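PDB 4UXD: 2-dehydro-3-deoxy-d-gluconate/2-dehydro-3-deoxy-phosphogluconate aldolase from Picrophilus torridus, which is an aldolase of the dihydrodipicolinate synthetase family, folded as a (beta/alpha)8 (TIM) barrel. Local coordinates for residues V98-S102 with I103-N107; K130-Q133 with E134-Y137. One frame throughout, in Å; residues are numbered along the deposited sequence.

Interaction 1 of 2, residues V98-S102 with I103-N107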
ATOM      1  N   VAL A  98       1.064   1.060 -28.306  1.00 16.85           N
ATOM      2  CA  VAL A  98      -0.243   0.581 -28.762  1.00 15.52           C
ATOM      3  C   VAL A  98      -1.146   0.226 -27.563  1.00 25.75           C
ATOM      4  O   VAL A  98      -2.086  -0.583 -27.670  1.00 16.61           O
ATOM      5  CB  VAL A  98      -0.070  -0.636 -29.713  1.00 15.95           C
ATOM      6  CG1 VAL A  98       0.669  -0.200 -30.982  1.00 19.16           C
ATOM      7  CG2 VAL A  98       0.691  -1.776 -29.045  1.00 14.50           C
ATOM      8  N   GLY A  99      -0.857   0.867 -26.426  1.00 25.51           N
ATOM      9  CA  GLY A  99      -1.569   0.647 -25.178  1.00 15.22           C
ATOM     10  C   GLY A  99      -3.033   1.040 -25.188  1.00 16.26           C
ATOM     11  O   GLY A  99      -3.434   2.000 -25.838  1.00 18.77           O
ATOM     12  N   SER A 100      -3.821   0.269 -24.448  1.00 15.22           N
ATOM     13  CA  SER A 100      -5.259   0.451 -24.299  1.00 18.61           C
ATOM     14  C   SER A 100      -5.795  -0.743 -23.516  1.00 23.36           C
ATOM     15  O   SER A 100      -5.286  -1.846 -23.664  1.00 27.38           O
ATOM     16  CB  SER A 100      -5.967   0.551 -25.654  1.00 19.59           C
ATOM     17  OG  SER A 100      -7.360   0.316 -25.506  1.00 15.21           O
ATOM     18  N   SER A 101      -6.827  -0.548 -22.701  1.00 24.03           N
ATOM     19  CA  SER A 101      -7.432  -1.676 -21.988  1.00 21.71           C
ATOM     20  C   SER A 101      -8.365  -2.474 -22.899  1.00 20.78           C
ATOM     21  O   SER A 101      -8.782  -3.582 -22.552  1.00 20.52           O
ATOM     22  CB  SER A 101      -8.192  -1.197 -20.750  1.00 18.26           C
ATOM     23  OG  SER A 101      -7.294  -0.822 -19.727  1.00 14.02           O
ATOM     24  N   SER A 102      -8.689  -1.906 -24.057  1.00 16.66           N
ATOM     25  CA  SER A 102      -9.510  -2.587 -25.050  1.00 20.91           C
ATOM     26  C   SER A 102      -8.602  -3.352 -26.000  1.00 26.16           C
ATOM     27  O   SER A 102      -7.781  -2.751 -26.697  1.00 17.96           O
ATOM     28  CB  SER A 102     -10.389  -1.588 -25.823  1.00 28.44           C
ATOM     29  OG  SER A 102     -10.980  -2.166 -26.983  1.00 22.44           O
ATOM     30  N   ILE A 103      -8.736  -4.678 -26.008  1.00 31.42           N
ATOM     31  CA  ILE A 103      -7.959  -5.513 -26.920  1.00 24.27           C
ATOM     32  C   ILE A 103      -8.249  -5.114 -28.385  1.00 27.16           C
ATOM     33  O   ILE A 103      -7.393  -5.279 -29.256  1.00 28.22           O
ATOM     34  CB  ILE A 103      -8.241  -7.034 -26.700  1.00 18.01           C
ATOM     35  CG1 ILE A 103      -7.404  -7.865 -27.668  1.00 26.69           C
ATOM     36  CG2 ILE A 103      -9.698  -7.361 -26.921  1.00 25.36           C
ATOM     37  CD1 ILE A 103      -7.347  -9.330 -27.337  1.00 29.50           C
ATOM     38  N   ASN A 104      -9.434  -4.559 -28.650  1.00 25.16           N
ATOM     39  CA  ASN A 104      -9.779  -4.091 -30.001  1.00 23.26           C
ATOM     40  C   ASN A 104      -8.959  -2.896 -30.450  1.00 27.67           C
ATOM     41  O   ASN A 104      -8.632  -2.786 -31.626  1.00 26.41           O
ATOM     42  CB  ASN A 104     -11.250  -3.712 -30.093  1.00 28.43           C
ATOM     43  CG  ASN A 104     -12.156  -4.914 -30.188  1.00 25.99           C
ATOM     44  OD1 ASN A 104     -11.835  -5.995 -29.691  1.00 30.11           O
ATOM     45  ND2 ASN A 104     -13.302  -4.732 -30.825  1.00 18.12           N
ATOM     46  N   GLU A 105      -8.636  -1.990 -29.529  1.00 28.55           N
ATOM     47  CA  GLU A 105      -7.873  -0.805 -29.902  1.00 27.96           C
ATOM     48  C   GLU A 105      -6.419  -1.193 -30.167  1.00 23.95           C
ATOM     49  O   GLU A 105      -5.784  -0.657 -31.071  1.00 21.25           O
ATOM     50  CB  GLU A 105      -7.961   0.280 -28.820  1.00 21.97           C
ATOM     51  CG  GLU A 105      -9.353   0.850 -28.614  1.00 21.18           C
ATOM     52  CD  GLU A 105      -9.363   2.027 -27.667  1.00 24.20           C
ATOM     53  OE1 GLU A 105      -8.498   2.077 -26.772  1.00 19.12           O
ATOM     54  OE2 GLU A 105     -10.226   2.914 -27.835  1.00 28.60           O
ATOM     55  N   VAL A 106      -5.914  -2.151 -29.398  1.00 13.71           N
ATOM     56  CA  VAL A 106      -4.552  -2.631 -29.568  1.00 24.37           C
ATOM     57  C   VAL A 106      -4.372  -3.264 -30.962  1.00 27.07           C
ATOM     58  O   VAL A 106      -3.458  -2.893 -31.697  1.00 24.07           O
ATOM     59  CB  VAL A 106      -4.160  -3.671 -28.454  1.00 22.43           C
ATOM     60  CG1 VAL A 106      -2.707  -4.059 -28.557  1.00 19.35           C
ATOM     61  CG2 VAL A 106      -4.417  -3.112 -27.062  1.00 27.69           C
ATOM     62  N   ASN A 107      -5.245  -4.206 -31.318  1.00 26.29           N
ATOM     63  CA  ASN A 107      -5.183  -4.872 -32.620  1.00 22.42           C
ATOM     64  C   ASN A 107      -5.234  -3.872 -33.745  1.00 21.80           C
ATOM     65  O   ASN A 107      -4.461  -3.946 -34.693  1.00 29.93           O
ATOM     66  CB  ASN A 107      -6.330  -5.861 -32.786  1.00 21.20           C
ATOM     67  CG  ASN A 107      -6.226  -7.028 -31.849  1.00 29.02           C
ATOM     68  OD1 ASN A 107      -5.128  -7.439 -31.465  1.00 36.62           O
ATOM     69  ND2 ASN A 107      -7.369  -7.571 -31.463  1.00 30.13           N
TER
HETATM   70  O   HOH W   1     -10.304  -5.588 -23.883  1.00 14.28           O
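Val-98 and Val-106 bring their CA atoms within 5.4 Å where the chain leaves strand 95-97, loops through three serines and turns into helix 103-115, whose first turn begins with weak bonds from Glu-105 N and Val-106 N to Ser-102 O. Ser-102 is the N-cap. Its hydroxyl sits anti to its own backbone nitrogen (chi1 167°), which swings OG over the start of the helix, 3.3 Å from Asn-104 N and 3.5 Å from Glu-105 N. Both capping bonds are weak, and OG also bonds to Tyr-73 O of the second subunit. The preceding turn is an ST turn: Ser-100 OG accepts from Ser-102 N at 3.0 Å. The same hydroxyl donates to Glu-105 OE1; the Glu-105 side chain leaves with CG anti to its carbonyl carbon (chi1 -65°) and runs extended beyond CG to reach it. The modelled separation of Ser-100 OG and Glu-105 OE1, 2.4 Å, is very short and its exact value doubtful. With the carboxylate beside the helix N terminus, the helix dipole may well favour its negative charge. One water joins Ser-101 O to Ile-103 N, occupying a helix-start N-H. On the apolar side, Val-98 and Val-106 cross at about a right angle, CG2 of Val-98 meeting CG1 of Val-106 at 4.1 Å, while Val-106 CG2 rests on Ser-102 O at 3.4 Å. Val-106 continues onto Leu-123 of strand 120-123 and Tyr-139 of helix 133-144; Ile-103 packs on that same helix, and Val-98 touches Ala-121 of strand 120-123 and Leu-109 further along helix 103-115.

Interaction 2 of 2, residues K130-Q133 with E134-Y137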
ATOM      1  N   LYS A 130      -8.325  -4.237 -11.634  1.00 23.02           N
ATOM      2  CA  LYS A 130      -7.199  -5.007 -11.128  1.00 24.06           C
ATOM      3  C   LYS A 130      -7.222  -6.410 -11.702  1.00 25.24           C
ATOM      4  O   LYS A 130      -8.250  -7.085 -11.656  1.00 19.90           O
ATOM      5  CB  LYS A 130      -7.236  -5.061  -9.596  1.00 29.21           C
ATOM      6  CG  LYS A 130      -6.155  -5.927  -8.949  1.00 36.73           C
ATOM      7  CD  LYS A 130      -4.789  -5.256  -9.014  1.00 60.91           C
ATOM      8  CE  LYS A 130      -3.639  -6.255  -8.920  1.00 58.36           C
ATOM      9  NZ  LYS A 130      -2.586  -5.948  -9.929  1.00 50.89           N
ATOM     10  N   LEU A 131      -6.077  -6.840 -12.225  1.00 28.58           N
ATOM     11  CA  LEU A 131      -5.949  -8.149 -12.857  1.00 24.25           C
ATOM     12  C   LEU A 131      -4.864  -9.007 -12.232  1.00 23.61           C
ATOM     13  O   LEU A 131      -3.806  -8.503 -11.863  1.00 22.07           O
ATOM     14  CB  LEU A 131      -5.638  -7.994 -14.342  1.00 28.08           C
ATOM     15  CG  LEU A 131      -6.637  -7.251 -15.214  1.00 24.65           C
ATOM     16  CD1 LEU A 131      -6.056  -7.133 -16.621  1.00 28.06           C
ATOM     17  CD2 LEU A 131      -7.994  -7.936 -15.227  1.00 21.08           C
ATOM     18  N   ASN A 132      -5.132 -10.310 -12.140  1.00 24.74           N
ATOM     19  CA  ASN A 132      -4.104 -11.297 -11.822  1.00 19.88           C
ATOM     20  C   ASN A 132      -3.283 -11.641 -13.084  1.00 25.56           C
ATOM     21  O   ASN A 132      -3.516 -11.073 -14.159  1.00 25.37           O
ATOM     22  CB  ASN A 132      -4.740 -12.559 -11.231  1.00 19.19           C
ATOM     23  CG  ASN A 132      -5.725 -13.244 -12.195  1.00 33.42           C
ATOM     24  OD1 ASN A 132      -5.686 -13.030 -13.406  1.00 40.29           O
ATOM     25  ND2 ASN A 132      -6.605 -14.076 -11.654  1.00 25.29           N
ATOM     26  N   GLN A 133      -2.359 -12.591 -12.975  1.00 25.16           N
ATOM     27  CA  GLN A 133      -1.491 -12.939 -14.099  1.00 25.45           C
ATOM     28  C   GLN A 133      -2.156 -13.818 -15.192  1.00 24.44           C
ATOM     29  O   GLN A 133      -1.733 -13.787 -16.339  1.00 19.41           O
ATOM     30  CB  GLN A 133      -0.229 -13.645 -13.577  1.00 22.95           C
ATOM     31  CG  GLN A 133       0.637 -12.804 -12.654  1.00 21.49           C
ATOM     32  CD  GLN A 133       1.022 -11.441 -13.234  1.00 21.00           C
ATOM     33  OE1 GLN A 133       1.791 -11.347 -14.185  1.00 21.09           O
ATOM     34  NE2 GLN A 133       0.496 -10.382 -12.642  1.00 24.26           N
ATOM     35  N   GLU A 134      -3.178 -14.602 -14.853  1.00 32.01           N
ATOM     36  CA  GLU A 134      -3.861 -15.418 -15.865  1.00 29.83           C
ATOM     37  C   GLU A 134      -4.605 -14.509 -16.873  1.00 35.48           C
ATOM     38  O   GLU A 134      -4.570 -14.726 -18.092  1.00 28.20           O
ATOM     39  CB  GLU A 134      -4.826 -16.400 -15.193  1.00 41.44           C
ATOM     40  CG  GLU A 134      -5.533 -17.395 -16.135  1.00 58.72           C
ATOM     41  CD  GLU A 134      -4.598 -18.453 -16.723  1.00 75.71           C
ATOM     42  OE1 GLU A 134      -4.169 -19.361 -15.973  1.00 70.57           O
ATOM     43  OE2 GLU A 134      -4.307 -18.389 -17.943  1.00 74.37           O
ATOM     44  N   ALA A 135      -5.259 -13.475 -16.359  1.00 24.66           N
ATOM     45  CA  ALA A 135      -5.985 -12.543 -17.201  1.00 23.89           C
ATOM     46  C   ALA A 135      -5.021 -11.795 -18.107  1.00 26.88           C
ATOM     47  O   ALA A 135      -5.274 -11.584 -19.312  1.00 19.36           O
ATOM     48  CB  ALA A 135      -6.772 -11.571 -16.349  1.00 20.35           C
ATOM     49  N   ILE A 136      -3.908 -11.392 -17.512  1.00 25.30           N
ATOM     50  CA  ILE A 136      -2.893 -10.637 -18.220  1.00 22.87           C
ATOM     51  C   ILE A 136      -2.288 -11.519 -19.292  1.00 27.40           C
ATOM     52  O   ILE A 136      -2.136 -11.099 -20.443  1.00 21.97           O
ATOM     53  CB  ILE A 136      -1.814 -10.120 -17.254  1.00 20.25           C
ATOM     54  CG1 ILE A 136      -2.366  -8.933 -16.461  1.00 16.01           C
ATOM     55  CG2 ILE A 136      -0.534  -9.735 -18.005  1.00 17.41           C
ATOM     56  CD1 ILE A 136      -1.592  -8.615 -15.201  1.00 19.28           C
ATOM     57  N   TYR A 137      -1.959 -12.753 -18.914  1.00 30.31           N
ATOM     58  CA  TYR A 137      -1.426 -13.711 -19.871  1.00 26.42           C
ATOM     59  C   TYR A 137      -2.386 -13.889 -21.054  1.00 22.31           C
ATOM     60  O   TYR A 137      -2.018 -13.608 -22.188  1.00 22.06           O
ATOM     61  CB  TYR A 137      -1.160 -15.051 -19.202  1.00 28.48           C
ATOM     62  CG  TYR A 137      -0.810 -16.106 -20.198  1.00 38.35           C
ATOM     63  CD1 TYR A 137       0.476 -16.198 -20.712  1.00 44.82           C
ATOM     64  CD2 TYR A 137      -1.771 -16.990 -20.663  1.00 46.20           C
ATOM     65  CE1 TYR A 137       0.796 -17.151 -21.653  1.00 49.82           C
ATOM     66  CE2 TYR A 137      -1.461 -17.943 -21.600  1.00 47.83           C
ATOM     67  CZ  TYR A 137      -0.181 -18.018 -22.096  1.00 54.32           C
ATOM     68  OH  TYR A 137       0.138 -18.972 -23.027  1.00 67.34           O
TER
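The carboxamide of Asn-132 turns its oxygen to Ala-135 N; Glu-134 N lies off one face, beyond the oxygen end, 3.3 Å from Asn-132 OD1, while ND2 on the other branch bonds to Tyr-291 OH of the second subunit. The second flat group, the Gln-133 amide, carries Ile-136 CD1 against one face at its nitrogen end, 3.7 Å from NE2; the two side chains run side by side in the same direction. Its polar atoms are spent elsewhere: OE1 receives Asp-164 N and also bonds to Thr-167 OG1, and NE2 bonds to Lys-162 O, which together should fix the rotation of the amide. Asn-132 is the N-cap of helix 133-144. With CG set between its backbone N and carbonyl carbon (chi1 61°), OD1 curls back over the first turn and takes Ala-135 N at 3.0 Å, with an N-H...O angle of 167°. Helical bonding starts behind this cap, weakly from Ile-136 N to Asn-132 O, then firmly from Tyr-137 N to Gln-133 O at 2.8 Å. Just before the cap, buried Leu-131 bends toward the helix: its CD2 touches Ala-135 CB at 4.0 Å, and its CB lies 4.0 Å from Ile-136 CG1, the two side chains crossing obliquely. Ile-136 also presses CG1 and CD1 against Asn-132 O, and beyond it lie Asn-161 and Ile-163. A glycerol, probably from the crystallisation liquor, bonds to Gln-133 N, and Gln-267 of the second subunit pairs with both Lys-130 O and Asn-132 N.

How the interactions relate
Followed from the N terminus, the chain leaves strand 95-97 and closes interaction 1 as it enters helix 103-115, returns to the barrel as strand 120-123, and closes interaction 2 as it enters helix 133-144. The two come in series, neither nested nor crossed, at successive strand-to-helix turns of the barrel. Their centres lie 15 Å apart and their nearest atoms about 7 Å, without touching. Two residues bridge them: Pro-126, in the loop between, meets Ser-101 and Leu-131, and Tyr-139, nearly two turns into helix 133-144, bonds to Ser-100 O. Both helix starts face the second subunit, so these neighbouring turns belong to the same assembly interface.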